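Local coordinates for cytoplasmic protein (Cryptococcus neoformans var. grubii serotype A, PDB 7LPO) that probably hydrolyses steryl beta-glucosides, acting as a sterylglucosidase of glycoside hydrolase family 5, at residues A126-C131 with E261-W266; K219-K224 with D402-L407; A411-I416 with E440-G445; G499-L504 with N564-A569; Y526-K531 with Q550-C555. One frame throughout, in Å; residues are numbered along the deposited sequence.

In the fold
Contacts 1 and 4 each place a helix against a family 5 barrel strand or the loop that leads into it, with centres about 25 Å apart. Contact 3 touches contact 1, where Trp-266 CD1 lies 3.4 Å from Ile-416 CG2. Contacts 2 and 3 both use helix 400-419, and their centres are about 20 Å apart. Contact 5 lies between the segments of contact 4 in sequence, with nearest atoms about 7 Å apart. Contacts 2 and 5 lie on opposite sides of the chain's centre. In family 5 enzymes the active site is at the C-terminal strand ends. Contacts 1 and 4 touch at the starts of strands 263-267 and 567-570, so probably lie toward the other end.

Contact 1. Residues A126-C131 with E261-W266; sequences AVLRKC and ECVIGW
The side chains of Leu-128 and Val-263 meet at about a right angle. One methyl of each does the touching, with Leu-128 CD1 4.0 Å from Val-263 CG2. CG2 of Val-263 lies beside the backbone N and opposite the carbonyl carbon, which turns it to the helix. CB of Leu-128 points toward the strand. This is the helix-on-sheet packing of a (beta/alpha)8 barrel: helix 118-133 lies outside, and strand 263-267 begins at Val-263. Strand 137-143 runs parallel to it, and its Met-140 touches both Leu-128 and Val-263. Ile-251 of helix 232-254 also packs on Leu-128, so the leucine packs against helix 232-254 and against strands 137-143 and 263-267. Cys-262 comes in just before the strand. Its thiol faces the helix backbone, with SG 4.0 Å from Leu-128 O, a packing distance. Cys-262 also touches Val-138, and its backbone is hydrogen-bonded to that residue.

Contact 2. Residues K219-K224 with D402-L407; sequences KTYAPK and DDFWAL
Phe-404 reaches from helix 400-419 to the end of helix 206-221 and touches Thr-220 and Tyr-221. Its CB points at the other segment. CG lies beside the backbone N (chi1 -63°), and the ring projects across the gap between the helices. The backbones stay well apart, with Thr-220 CA 9.9 Å from Phe-404 CA. This is helix-helix packing, the C-terminal end of 206-221 against an early turn of 400-419, bridged by an aromatic side chain. Over one ring face, offset toward the rim, lies CB of the preceding Asp-403. Further out, Phe-404 CE1 meets Thr-220 OG1 at 3.6 Å, and the hydroxyl sits at the ring edge, near its plane. Phe-404 CZ, the tip, has two partners: Thr-220 OG1 at 3.9 Å and Tyr-221 CE2 at 4.1 Å. Phe-404 CE2 meets CE2 and OH of Tyr-221, both at 4.2 Å. The two rings meet obliquely. Thr-220 CG2 sits over the centre of the Tyr-221 ring, 3.6 Å above its plane. Tyr-221 OH is hydrogen-bonded to Thr-389 O. The contact is therefore mainly dispersive, with probably a small electrostatic gain where the threonine oxygen faces the C-H rim.

Contact 3. Residues A411-I416 with E440-G445; sequences AYSSRI and ESFLKG
Ser-414 OG lies beside its backbone N (chi1 -62°), and Phe-442 CG does the same (chi1 -73°). These torsions bring the serine oxygen and the ring together between the two helices. Ser-414 OG comes within 3.2 Å of Phe-442 CE2. Ser-413 OG stands between its own N and carbonyl carbon (chi1 64°) and reaches the ring edge, near its plane, 3.9 Å from Phe-442 CD2. Neither contact with the ring is a hydrogen bond. Both hydroxyls bond back to their own helix instead: Ser-413 OG to Trp-409 O and Leu-410 O, and Ser-414 OG to Leu-410 O. One water joins the segments. It donates to Phe-442 O at 2.9 Å and, weakly, to Ser-413 OG at 3.5 Å. Within 440-445, Glu-440 OE2 accepts from Gly-445 N at 3.1 Å through its syn lone pair. This bond spans the end of the short helix 440-443. Phe-442 also packs on Trp-409 and Leu-410. Elsewhere on helix 400-419, Tyr-412 and Ile-416 pack on Val-244 of helix 232-254 and on Trp-266 of barrel strand 263-267.

Contact 4. Residues G499-L504 with N564-A569; sequences GELAVL and NCLNYA
Segment 499-504 of helix 490-512 and the turn leading into strand 567-570 come close at Ala-502 and Asn-564, whose CA atoms are 6.0 Å apart. The Asn-564 carboxamide lies along the helix surface. Its OD1 rests on Ala-502, 3.3 Å from CB and 3.4 Å from CA of that residue, in van der Waals contact. Its ND2 comes 3.6 Å from Leu-501 CB. ND2 is hydrogen-bonded to two carbonyls, Ala-559 O and Gln-498 O, and this pair should fix the rotation of the amide. The backbone carbonyl of Asn-564 is held as well, by Lys-505 NZ. In the barrel, helix 490-512 precedes strand 518-522, and strand 567-570 pairs in parallel with that strand and with strand 35-43. The last of these pairings joins a late strand of the chain to an early one, as barrel closure requires. Leu-501 and Leu-566 pack between helix and strands. Leu-501 CD1 is 3.9 Å from Leu-566 CD1. Leu-566 CD1 also lies 4.0 Å from Leu-501 CB. The bend of Leu-501 at chi2 (-63°) helps bring CD1 there. Val-519 of strand 518-522 touches both leucines, and Phe-453 also packs on Leu-501.

Contact 5. Residues Y526-K531 with Q550-C555; sequences YDMDDK and QKAMDC
Tyr-526 O is gripped by two donors: Met-528 N, in a weak bond of 3.0 Å, and the side-chain NE2 of Gln-549. The second bond ties this turn to helix 547-559. The Tyr-526 hydroxyl oxygen comes 3.9 Å from Met-553 SD, with the two side chains crossing at a slant. The bend of Met-553 at chi2 (79°) carries SD toward the phenol. The Tyr-526 ring also has a cation-pi partner in Arg-660 and a neighbour in Phe-665. The chain of Met-528 is extended beyond CG, with chi2 179°, so the terminal CE reaches the helix and packs 3.8 Å from Ala-552 CB. Thr-458 of helix 456-461 touches both Met-528 and Ala-552. After Met-528, three residues, Asp-529, Asp-530 and Lys-531, have left-handed helical backbone angles, and Lys-531 N closes the turn on Met-528 O at 3.0 Å. Segment 526-531 and helix 547-559 both lie in the connection from strand 518-522 to strand 567-570. Those two strands pair in parallel, as in the beta-alpha units of a family 5 (beta/alpha)8 barrel, and the contact packs the start of the connection against its helix.

Contact 1. Residues A126-C131 with E261-W266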
# COMPACT_ATOMS: atom_id res chain seq x y z
N ALA A 126 -8.46 -7.52 -19.16
CA ALA A 126 -7.92 -6.85 -20.33
C ALA A 126 -6.69 -6.02 -19.98
O ALA A 126 -5.70 -6.02 -20.72
CB ALA A 126 -8.99 -5.97 -20.97
N VAL A 127 -6.74 -5.30 -18.86
CA VAL A 127 -5.57 -4.55 -18.41
C VAL A 127 -4.42 -5.50 -18.12
O VAL A 127 -3.28 -5.26 -18.53
CB VAL A 127 -5.91 -3.70 -17.17
CG1 VAL A 127 -4.65 -3.05 -16.61
CG2 VAL A 127 -6.96 -2.66 -17.52
N LEU A 128 -4.70 -6.61 -17.44
CA LEU A 128 -3.64 -7.57 -17.15
C LEU A 128 -3.02 -8.12 -18.43
O LEU A 128 -1.81 -8.36 -18.49
CB LEU A 128 -4.18 -8.70 -16.27
CG LEU A 128 -4.62 -8.25 -14.88
CD1 LEU A 128 -5.24 -9.40 -14.10
CD2 LEU A 128 -3.43 -7.64 -14.12
N ARG A 129 -3.83 -8.33 -19.46
CA ARG A 129 -3.29 -8.84 -20.72
C ARG A 129 -2.27 -7.88 -21.32
O ARG A 129 -1.22 -8.31 -21.82
CB ARG A 129 -4.42 -9.11 -21.71
CG ARG A 129 -5.18 -10.39 -21.41
CD ARG A 129 -5.78 -10.97 -22.68
NE ARG A 129 -7.05 -11.65 -22.43
CZ ARG A 129 -7.16 -12.91 -22.03
NH1 ARG A 129 -6.07 -13.65 -21.83
NH2 ARG A 129 -8.37 -13.43 -21.83
N LYS A 130 -2.56 -6.58 -21.30
CA LYS A 130 -1.60 -5.60 -21.81
C LYS A 130 -0.35 -5.55 -20.95
O LYS A 130 0.77 -5.42 -21.47
CB LYS A 130 -2.24 -4.22 -21.89
CG LYS A 130 -3.14 -4.04 -23.10
CD LYS A 130 -3.51 -2.58 -23.32
CE LYS A 130 -3.90 -2.33 -24.77
NZ LYS A 130 -2.80 -2.64 -25.73
N CYS A 131 -0.49 -5.65 -19.62
CA CYS A 131 0.69 -5.74 -18.77
C CYS A 131 1.56 -6.92 -19.18
O CYS A 131 2.79 -6.82 -19.22
CB CYS A 131 0.29 -5.87 -17.30
SG CYS A 131 -0.65 -4.44 -16.69
N GLU A 261 2.85 -16.61 -15.16
CA GLU A 261 3.69 -15.91 -16.12
C GLU A 261 3.60 -14.40 -15.93
O GLU A 261 4.59 -13.68 -16.08
CB GLU A 261 3.30 -16.30 -17.54
CG GLU A 261 4.08 -15.56 -18.62
CD GLU A 261 3.83 -16.11 -20.02
OE1 GLU A 261 2.91 -16.95 -20.19
OE2 GLU A 261 4.56 -15.70 -20.95
N CYS A 262 2.40 -13.90 -15.63
CA CYS A 262 2.21 -12.47 -15.37
C CYS A 262 1.76 -12.25 -13.93
O CYS A 262 2.50 -11.66 -13.15
CB CYS A 262 1.21 -11.89 -16.37
SG CYS A 262 0.79 -10.17 -16.05
N VAL A 263 0.56 -12.72 -13.57
CA VAL A 263 0.03 -12.57 -12.21
C VAL A 263 0.71 -13.63 -11.36
O VAL A 263 0.36 -14.81 -11.42
CB VAL A 263 -1.49 -12.70 -12.18
CG1 VAL A 263 -1.99 -12.65 -10.75
CG2 VAL A 263 -2.13 -11.62 -13.04
N ILE A 264 1.69 -13.23 -10.55
CA ILE A 264 2.47 -14.21 -9.81
C ILE A 264 1.90 -14.51 -8.43
O ILE A 264 2.28 -15.52 -7.83
CB ILE A 264 3.93 -13.75 -9.69
CG1 ILE A 264 4.05 -12.47 -8.86
CG2 ILE A 264 4.51 -13.52 -11.08
CD1 ILE A 264 5.51 -11.99 -8.67
N GLY A 265 1.03 -13.67 -7.90
CA GLY A 265 0.51 -13.90 -6.57
C GLY A 265 -0.47 -12.83 -6.15
O GLY A 265 -0.81 -11.92 -6.92
N TRP A 266 -0.92 -12.94 -4.91
CA TRP A 266 -1.95 -12.07 -4.36
C TRP A 266 -1.48 -11.52 -3.02
O TRP A 266 -0.99 -12.27 -2.17
CB TRP A 266 -3.28 -12.82 -4.20
CG TRP A 266 -3.84 -13.29 -5.51
CD1 TRP A 266 -3.36 -14.31 -6.27
CD2 TRP A 266 -4.96 -12.75 -6.20
NE1 TRP A 266 -4.12 -14.44 -7.40
CE2 TRP A 266 -5.11 -13.50 -7.39
CE3 TRP A 266 -5.86 -11.72 -5.93
CZ2 TRP A 266 -6.11 -13.23 -8.31
CZ3 TRP A 266 -6.85 -11.45 -6.85
CH2 TRP A 266 -6.98 -12.21 -8.02

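Contact 2. Residues K219-K224 with D402-L407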
# COMPACT_ATOMS: atom_id res chain seq x y z
N LYS A 219 -17.37 -11.86 16.51
CA LYS A 219 -17.85 -13.00 17.30
C LYS A 219 -17.38 -12.94 18.75
O LYS A 219 -18.01 -13.55 19.62
CB LYS A 219 -17.40 -14.32 16.66
CG LYS A 219 -18.13 -14.67 15.37
CD LYS A 219 -17.64 -15.98 14.78
CE LYS A 219 -16.38 -15.78 13.94
NZ LYS A 219 -16.10 -16.93 13.02
N THR A 220 -16.31 -12.22 19.02
CA THR A 220 -15.77 -12.09 20.37
C THR A 220 -16.35 -10.89 21.11
O THR A 220 -16.71 -11.00 22.29
CB THR A 220 -14.25 -11.96 20.31
OG1 THR A 220 -13.70 -13.15 19.72
CG2 THR A 220 -13.63 -11.74 21.70
N TYR A 221 -16.48 -9.75 20.43
CA TYR A 221 -16.83 -8.50 21.09
C TYR A 221 -18.22 -7.99 20.76
O TYR A 221 -18.73 -7.14 21.50
CB TYR A 221 -15.81 -7.41 20.73
CG TYR A 221 -14.41 -7.78 21.17
CD1 TYR A 221 -14.10 -7.88 22.51
CD2 TYR A 221 -13.42 -8.06 20.24
CE1 TYR A 221 -12.82 -8.25 22.92
CE2 TYR A 221 -12.16 -8.42 20.63
CZ TYR A 221 -11.86 -8.52 21.97
OH TYR A 221 -10.59 -8.89 22.37
N ALA A 222 -18.85 -8.48 19.69
CA ALA A 222 -20.23 -8.12 19.35
C ALA A 222 -21.04 -9.37 19.05
O ALA A 222 -21.58 -9.53 17.95
CB ALA A 222 -20.26 -7.15 18.17
N PRO A 223 -21.13 -10.30 20.01
CA PRO A 223 -21.83 -11.58 19.74
C PRO A 223 -23.30 -11.43 19.37
O PRO A 223 -23.87 -12.33 18.72
CB PRO A 223 -21.66 -12.36 21.05
CG PRO A 223 -21.31 -11.29 22.10
CD PRO A 223 -20.54 -10.25 21.35
N LYS A 224 -23.94 -10.35 19.78
CA LYS A 224 -25.35 -10.16 19.46
C LYS A 224 -25.58 -9.72 18.02
O LYS A 224 -26.74 -9.68 17.59
CB LYS A 224 -25.95 -9.12 20.39
CG LYS A 224 -25.96 -9.50 21.84
CD LYS A 224 -26.38 -8.34 22.72
CE LYS A 224 -25.96 -8.60 24.16
NZ LYS A 224 -26.76 -7.81 25.12
N ASP A 402 -2.04 -12.06 15.98
CA ASP A 402 -2.01 -13.51 16.08
C ASP A 402 -3.41 -14.12 16.21
O ASP A 402 -3.64 -15.23 15.73
CB ASP A 402 -1.18 -13.98 17.28
CG ASP A 402 0.19 -13.34 17.34
OD1 ASP A 402 0.75 -12.98 16.27
OD2 ASP A 402 0.72 -13.20 18.47
N ASP A 403 -4.33 -13.43 16.88
CA ASP A 403 -5.61 -14.03 17.22
C ASP A 403 -6.70 -13.75 16.20
O ASP A 403 -7.65 -14.54 16.10
CB ASP A 403 -6.08 -13.55 18.59
CG ASP A 403 -5.10 -13.87 19.69
OD1 ASP A 403 -4.33 -14.84 19.52
OD2 ASP A 403 -5.09 -13.14 20.71
N PHE A 404 -6.62 -12.64 15.46
CA PHE A 404 -7.73 -12.24 14.61
C PHE A 404 -7.29 -12.00 13.17
O PHE A 404 -7.93 -12.49 12.24
CB PHE A 404 -8.40 -10.99 15.18
CG PHE A 404 -9.02 -11.21 16.53
CD1 PHE A 404 -10.07 -12.10 16.68
CD2 PHE A 404 -8.56 -10.54 17.65
CE1 PHE A 404 -10.65 -12.31 17.92
CE2 PHE A 404 -9.14 -10.75 18.90
CZ PHE A 404 -10.19 -11.64 19.02
N TRP A 405 -6.20 -11.27 12.97
CA TRP A 405 -5.73 -11.06 11.60
C TRP A 405 -5.30 -12.38 10.97
O TRP A 405 -5.66 -12.69 9.83
CB TRP A 405 -4.58 -10.06 11.56
CG TRP A 405 -4.11 -9.89 10.15
CD1 TRP A 405 -4.65 -9.08 9.19
CD2 TRP A 405 -3.04 -10.59 9.53
NE1 TRP A 405 -3.97 -9.23 8.01
CE2 TRP A 405 -2.98 -10.15 8.19
CE3 TRP A 405 -2.12 -11.55 9.96
CZ2 TRP A 405 -2.04 -10.63 7.29
CZ3 TRP A 405 -1.18 -12.02 9.07
CH2 TRP A 405 -1.14 -11.55 7.75
N ALA A 406 -4.52 -13.18 11.69
CA ALA A 406 -3.99 -14.41 11.11
C ALA A 406 -5.12 -15.36 10.74
O ALA A 406 -5.06 -16.04 9.71
CB ALA A 406 -3.02 -15.07 12.09
N LEU A 407 -6.17 -15.41 11.56
CA LEU A 407 -7.30 -16.28 11.27
C LEU A 407 -7.99 -15.86 9.98
O LEU A 407 -8.34 -16.70 9.15
CB LEU A 407 -8.28 -16.27 12.44
CG LEU A 407 -9.48 -17.21 12.37
CD1 LEU A 407 -9.08 -18.63 12.06
CD2 LEU A 407 -10.23 -17.13 13.71

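Contact 3. Residues A411-I416 with E440-G445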
# COMPACT_ATOMS: atom_id res chain seq x y z
N ALA A 411 -8.27 -18.10 6.01
CA ALA A 411 -9.44 -18.19 5.14
C ALA A 411 -9.19 -17.52 3.80
O ALA A 411 -9.52 -18.08 2.74
CB ALA A 411 -10.65 -17.54 5.82
N TYR A 412 -8.62 -16.31 3.81
CA TYR A 412 -8.34 -15.61 2.56
C TYR A 412 -7.38 -16.40 1.70
O TYR A 412 -7.64 -16.65 0.52
CB TYR A 412 -7.78 -14.21 2.86
CG TYR A 412 -7.32 -13.46 1.64
CD1 TYR A 412 -8.22 -12.78 0.84
CD2 TYR A 412 -5.97 -13.42 1.27
CE1 TYR A 412 -7.82 -12.09 -0.28
CE2 TYR A 412 -5.56 -12.73 0.14
CZ TYR A 412 -6.49 -12.07 -0.64
OH TYR A 412 -6.12 -11.37 -1.76
N SER A 413 -6.24 -16.81 2.27
CA SER A 413 -5.19 -17.44 1.48
C SER A 413 -5.66 -18.77 0.89
O SER A 413 -5.29 -19.12 -0.24
CB SER A 413 -3.93 -17.62 2.32
OG SER A 413 -4.14 -18.51 3.40
N SER A 414 -6.48 -19.53 1.62
CA SER A 414 -7.01 -20.77 1.08
C SER A 414 -7.86 -20.52 -0.15
O SER A 414 -7.81 -21.28 -1.13
CB SER A 414 -7.83 -21.51 2.13
OG SER A 414 -7.03 -21.86 3.24
N ARG A 415 -8.68 -19.46 -0.13
CA ARG A 415 -9.51 -19.17 -1.29
C ARG A 415 -8.66 -18.79 -2.49
O ARG A 415 -8.95 -19.21 -3.61
CB ARG A 415 -10.50 -18.04 -0.98
CG ARG A 415 -11.44 -17.73 -2.16
CD ARG A 415 -12.38 -18.91 -2.45
NE ARG A 415 -13.00 -19.33 -1.20
CZ ARG A 415 -14.11 -18.78 -0.70
NH1 ARG A 415 -14.74 -17.83 -1.37
NH2 ARG A 415 -14.58 -19.20 0.47
N ILE A 416 -7.61 -18.00 -2.27
CA ILE A 416 -6.73 -17.61 -3.38
C ILE A 416 -6.17 -18.85 -4.06
O ILE A 416 -6.17 -18.96 -5.29
CB ILE A 416 -5.61 -16.68 -2.88
CG1 ILE A 416 -6.18 -15.33 -2.46
CG2 ILE A 416 -4.51 -16.57 -3.94
CD1 ILE A 416 -6.77 -14.50 -3.56
N GLU A 440 3.36 -23.64 7.76
CA GLU A 440 3.80 -24.10 6.45
C GLU A 440 2.70 -24.85 5.72
O GLU A 440 2.73 -24.93 4.48
CB GLU A 440 5.04 -25.00 6.59
CG GLU A 440 6.38 -24.30 6.45
CD GLU A 440 6.48 -23.40 5.23
OE1 GLU A 440 6.89 -22.23 5.40
OE2 GLU A 440 6.13 -23.84 4.11
N SER A 441 1.73 -25.42 6.45
CA SER A 441 0.62 -26.09 5.79
C SER A 441 -0.18 -25.14 4.91
O SER A 441 -0.94 -25.60 4.04
CB SER A 441 -0.31 -26.75 6.82
OG SER A 441 -0.58 -25.89 7.91
N PHE A 442 -0.05 -23.83 5.12
CA PHE A 442 -0.68 -22.83 4.27
C PHE A 442 0.32 -22.07 3.40
O PHE A 442 -0.00 -21.71 2.27
CB PHE A 442 -1.46 -21.81 5.12
CG PHE A 442 -2.73 -22.36 5.71
CD1 PHE A 442 -2.68 -23.33 6.70
CD2 PHE A 442 -3.96 -21.91 5.27
CE1 PHE A 442 -3.85 -23.83 7.23
CE2 PHE A 442 -5.13 -22.41 5.80
CZ PHE A 442 -5.08 -23.38 6.78
N LEU A 443 1.53 -21.81 3.91
CA LEU A 443 2.54 -21.15 3.10
C LEU A 443 3.02 -22.07 1.97
O LEU A 443 3.09 -21.65 0.81
CB LEU A 443 3.71 -20.74 3.98
CG LEU A 443 3.44 -19.66 5.02
CD1 LEU A 443 4.70 -19.39 5.83
CD2 LEU A 443 2.96 -18.39 4.35
N LYS A 444 3.38 -23.31 2.32
CA LYS A 444 3.76 -24.34 1.35
C LYS A 444 4.91 -23.88 0.47
O LYS A 444 4.92 -24.15 -0.74
CB LYS A 444 2.55 -24.75 0.51
CG LYS A 444 1.46 -25.50 1.26
CD LYS A 444 0.41 -26.08 0.30
CE LYS A 444 -0.67 -26.86 1.04
NZ LYS A 444 -1.81 -27.25 0.16
N GLY A 445 5.88 -23.19 1.06
CA GLY A 445 7.08 -22.81 0.35
C GLY A 445 6.88 -21.85 -0.79
O GLY A 445 7.69 -21.80 -1.71
O HOH W 1 -2.76 -21.16 1.62

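Contact 4. Residues G499-L504 with N564-A569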
# COMPACT_ATOMS: atom_id res chain seq x y z
N GLY A 499 18.66 1.63 7.51
CA GLY A 499 18.59 0.72 8.65
C GLY A 499 17.17 0.31 9.00
O GLY A 499 16.94 -0.82 9.42
N GLU A 500 16.21 1.22 8.81
CA GLU A 500 14.82 0.86 9.05
C GLU A 500 14.35 -0.22 8.08
O GLU A 500 13.64 -1.15 8.47
CB GLU A 500 13.92 2.09 8.95
CG GLU A 500 14.08 3.07 10.10
CD GLU A 500 13.03 4.18 10.06
OE1 GLU A 500 13.23 5.18 9.35
OE2 GLU A 500 11.99 4.06 10.74
N LEU A 501 14.72 -0.11 6.81
CA LEU A 501 14.31 -1.15 5.86
C LEU A 501 14.97 -2.49 6.19
O LEU A 501 14.40 -3.54 5.92
CB LEU A 501 14.65 -0.73 4.43
CG LEU A 501 13.66 0.14 3.66
CD1 LEU A 501 12.37 -0.60 3.46
CD2 LEU A 501 13.42 1.47 4.38
N ALA A 502 16.18 -2.46 6.77
CA ALA A 502 16.84 -3.70 7.15
C ALA A 502 16.08 -4.41 8.27
O ALA A 502 16.09 -5.64 8.33
CB ALA A 502 18.28 -3.42 7.59
N VAL A 503 15.43 -3.65 9.15
CA VAL A 503 14.64 -4.26 10.22
C VAL A 503 13.47 -5.04 9.64
O VAL A 503 13.14 -6.14 10.10
CB VAL A 503 14.17 -3.18 11.22
CG1 VAL A 503 13.09 -3.73 12.14
CG2 VAL A 503 15.35 -2.64 12.02
N LEU A 504 12.81 -4.48 8.62
CA LEU A 504 11.68 -5.18 8.02
C LEU A 504 12.14 -6.43 7.29
O LEU A 504 11.46 -7.46 7.33
CB LEU A 504 10.95 -4.25 7.06
CG LEU A 504 10.21 -3.05 7.63
CD1 LEU A 504 9.50 -2.34 6.48
CD2 LEU A 504 9.24 -3.45 8.70
N ASN A 564 20.44 -4.17 1.66
CA ASN A 564 19.08 -4.69 1.66
C ASN A 564 18.73 -5.33 0.32
O ASN A 564 18.15 -6.41 0.28
CB ASN A 564 18.09 -3.58 2.02
CG ASN A 564 18.30 -3.04 3.43
OD1 ASN A 564 18.72 -3.77 4.32
ND2 ASN A 564 18.00 -1.77 3.63
N CYS A 565 19.05 -4.65 -0.79
CA CYS A 565 18.82 -5.17 -2.14
C CYS A 565 17.38 -5.67 -2.31
O CYS A 565 17.13 -6.79 -2.75
CB CYS A 565 19.83 -6.27 -2.47
SG CYS A 565 21.55 -5.71 -2.59
N LEU A 566 16.43 -4.80 -2.00
CA LEU A 566 15.04 -5.20 -1.85
C LEU A 566 14.24 -5.10 -3.14
O LEU A 566 14.54 -4.31 -4.04
CB LEU A 566 14.36 -4.34 -0.78
CG LEU A 566 14.56 -4.75 0.68
CD1 LEU A 566 14.17 -3.58 1.60
CD2 LEU A 566 13.74 -5.98 1.01
N ASN A 567 13.20 -5.93 -3.21
CA ASN A 567 12.12 -5.75 -4.16
C ASN A 567 11.17 -4.67 -3.64
O ASN A 567 11.02 -4.49 -2.42
CB ASN A 567 11.36 -7.06 -4.35
CG ASN A 567 12.28 -8.24 -4.64
OD1 ASN A 567 12.89 -8.33 -5.70
ND2 ASN A 567 12.38 -9.14 -3.68
N TYR A 568 10.55 -3.93 -4.55
CA TYR A 568 9.59 -2.95 -4.06
C TYR A 568 8.69 -2.43 -5.16
O TYR A 568 8.97 -2.56 -6.35
CB TYR A 568 10.30 -1.77 -3.38
CG TYR A 568 11.29 -1.01 -4.25
CD1 TYR A 568 10.87 -0.10 -5.20
CD2 TYR A 568 12.65 -1.20 -4.10
CE1 TYR A 568 11.77 0.60 -5.98
CE2 TYR A 568 13.57 -0.49 -4.87
CZ TYR A 568 13.12 0.40 -5.81
OH TYR A 568 14.02 1.09 -6.58
N ALA A 569 7.58 -1.83 -4.72
CA ALA A 569 6.60 -1.18 -5.58
C ALA A 569 6.40 0.23 -5.05
O ALA A 569 5.90 0.41 -3.93
CB ALA A 569 5.27 -1.95 -5.62

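Contact 5. Residues Y526-K531 with Q550-C555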
# COMPACT_ATOMS: atom_id res chain seq x y z
N TYR A 526 4.93 14.83 -3.49
CA TYR A 526 5.46 15.79 -4.45
C TYR A 526 4.91 17.20 -4.24
O TYR A 526 5.51 18.16 -4.73
CB TYR A 526 5.15 15.33 -5.88
CG TYR A 526 6.10 14.26 -6.37
CD1 TYR A 526 7.31 14.60 -6.94
CD2 TYR A 526 5.80 12.92 -6.22
CE1 TYR A 526 8.19 13.63 -7.38
CE2 TYR A 526 6.69 11.93 -6.65
CZ TYR A 526 7.88 12.31 -7.23
OH TYR A 526 8.75 11.36 -7.69
N ASP A 527 3.81 17.34 -3.51
CA ASP A 527 3.23 18.66 -3.22
C ASP A 527 3.90 19.34 -2.03
O ASP A 527 3.22 19.98 -1.22
CB ASP A 527 1.72 18.53 -3.00
CG ASP A 527 1.35 17.53 -1.91
OD1 ASP A 527 2.10 16.55 -1.69
OD2 ASP A 527 0.28 17.71 -1.29
N MET A 528 5.22 19.23 -1.93
CA MET A 528 5.96 19.83 -0.83
C MET A 528 5.96 21.34 -0.93
O MET A 528 5.85 21.92 -2.01
CB MET A 528 7.40 19.36 -0.84
CG MET A 528 7.59 17.90 -0.72
SD MET A 528 9.34 17.56 -0.76
CE MET A 528 9.34 15.86 -0.19
N ASP A 529 6.13 21.99 0.23
CA ASP A 529 6.44 23.42 0.29
C ASP A 529 5.32 24.26 -0.31
O ASP A 529 5.57 25.22 -1.05
CB ASP A 529 7.77 23.71 -0.41
CG ASP A 529 8.94 22.96 0.21
OD1 ASP A 529 9.08 23.02 1.45
OD2 ASP A 529 9.70 22.29 -0.53
N ASP A 530 4.08 23.90 0.02
CA ASP A 530 2.92 24.61 -0.49
C ASP A 530 2.92 24.63 -2.02
O ASP A 530 2.50 25.61 -2.64
CB ASP A 530 2.84 26.02 0.08
CG ASP A 530 2.75 26.03 1.60
OD1 ASP A 530 2.05 25.16 2.16
OD2 ASP A 530 3.38 26.91 2.22
N LYS A 531 3.41 23.54 -2.62
CA LYS A 531 3.37 23.34 -4.07
C LYS A 531 4.25 24.36 -4.80
O LYS A 531 3.93 24.80 -5.91
CB LYS A 531 1.93 23.39 -4.58
CG LYS A 531 0.99 22.42 -3.86
CD LYS A 531 -0.39 22.40 -4.52
CE LYS A 531 -1.30 21.37 -3.87
NZ LYS A 531 -2.63 21.31 -4.58
N GLN A 550 13.46 15.24 -5.00
CA GLN A 550 14.48 14.33 -5.49
C GLN A 550 15.30 13.75 -4.34
O GLN A 550 15.53 12.54 -4.28
CB GLN A 550 15.38 15.06 -6.48
CG GLN A 550 16.45 14.20 -7.10
CD GLN A 550 17.06 14.84 -8.33
OE1 GLN A 550 18.28 14.94 -8.43
NE2 GLN A 550 16.23 15.27 -9.26
N LYS A 551 15.76 14.61 -3.43
CA LYS A 551 16.51 14.11 -2.28
C LYS A 551 15.66 13.15 -1.45
O LYS A 551 16.13 12.07 -1.06
CB LYS A 551 16.99 15.27 -1.41
CG LYS A 551 18.03 16.17 -2.06
CD LYS A 551 18.58 17.17 -1.05
CE LYS A 551 18.89 18.51 -1.67
NZ LYS A 551 19.81 18.39 -2.84
N ALA A 552 14.42 13.54 -1.14
CA ALA A 552 13.55 12.66 -0.36
C ALA A 552 13.36 11.32 -1.05
O ALA A 552 13.53 10.26 -0.44
CB ALA A 552 12.20 13.35 -0.12
N MET A 553 13.00 11.36 -2.33
CA MET A 553 12.83 10.14 -3.13
C MET A 553 14.10 9.30 -3.11
O MET A 553 14.05 8.08 -2.91
CB MET A 553 12.47 10.52 -4.57
CG MET A 553 12.08 9.37 -5.46
SD MET A 553 10.36 8.82 -5.19
CE MET A 553 10.63 7.24 -4.59
N ASP A 554 15.25 9.94 -3.37
CA ASP A 554 16.52 9.21 -3.45
C ASP A 554 16.90 8.58 -2.11
O ASP A 554 17.49 7.50 -2.09
CB ASP A 554 17.61 10.16 -3.94
CG ASP A 554 18.94 9.47 -4.16
OD1 ASP A 554 18.98 8.38 -4.76
OD2 ASP A 554 19.97 10.03 -3.73
N CYS A 555 16.57 9.24 -1.00
CA CYS A 555 16.81 8.64 0.32
C CYS A 555 15.96 7.38 0.50
O CYS A 555 16.46 6.33 0.95
CB CYS A 555 16.50 9.65 1.41
SG CYS A 555 16.54 8.95 3.07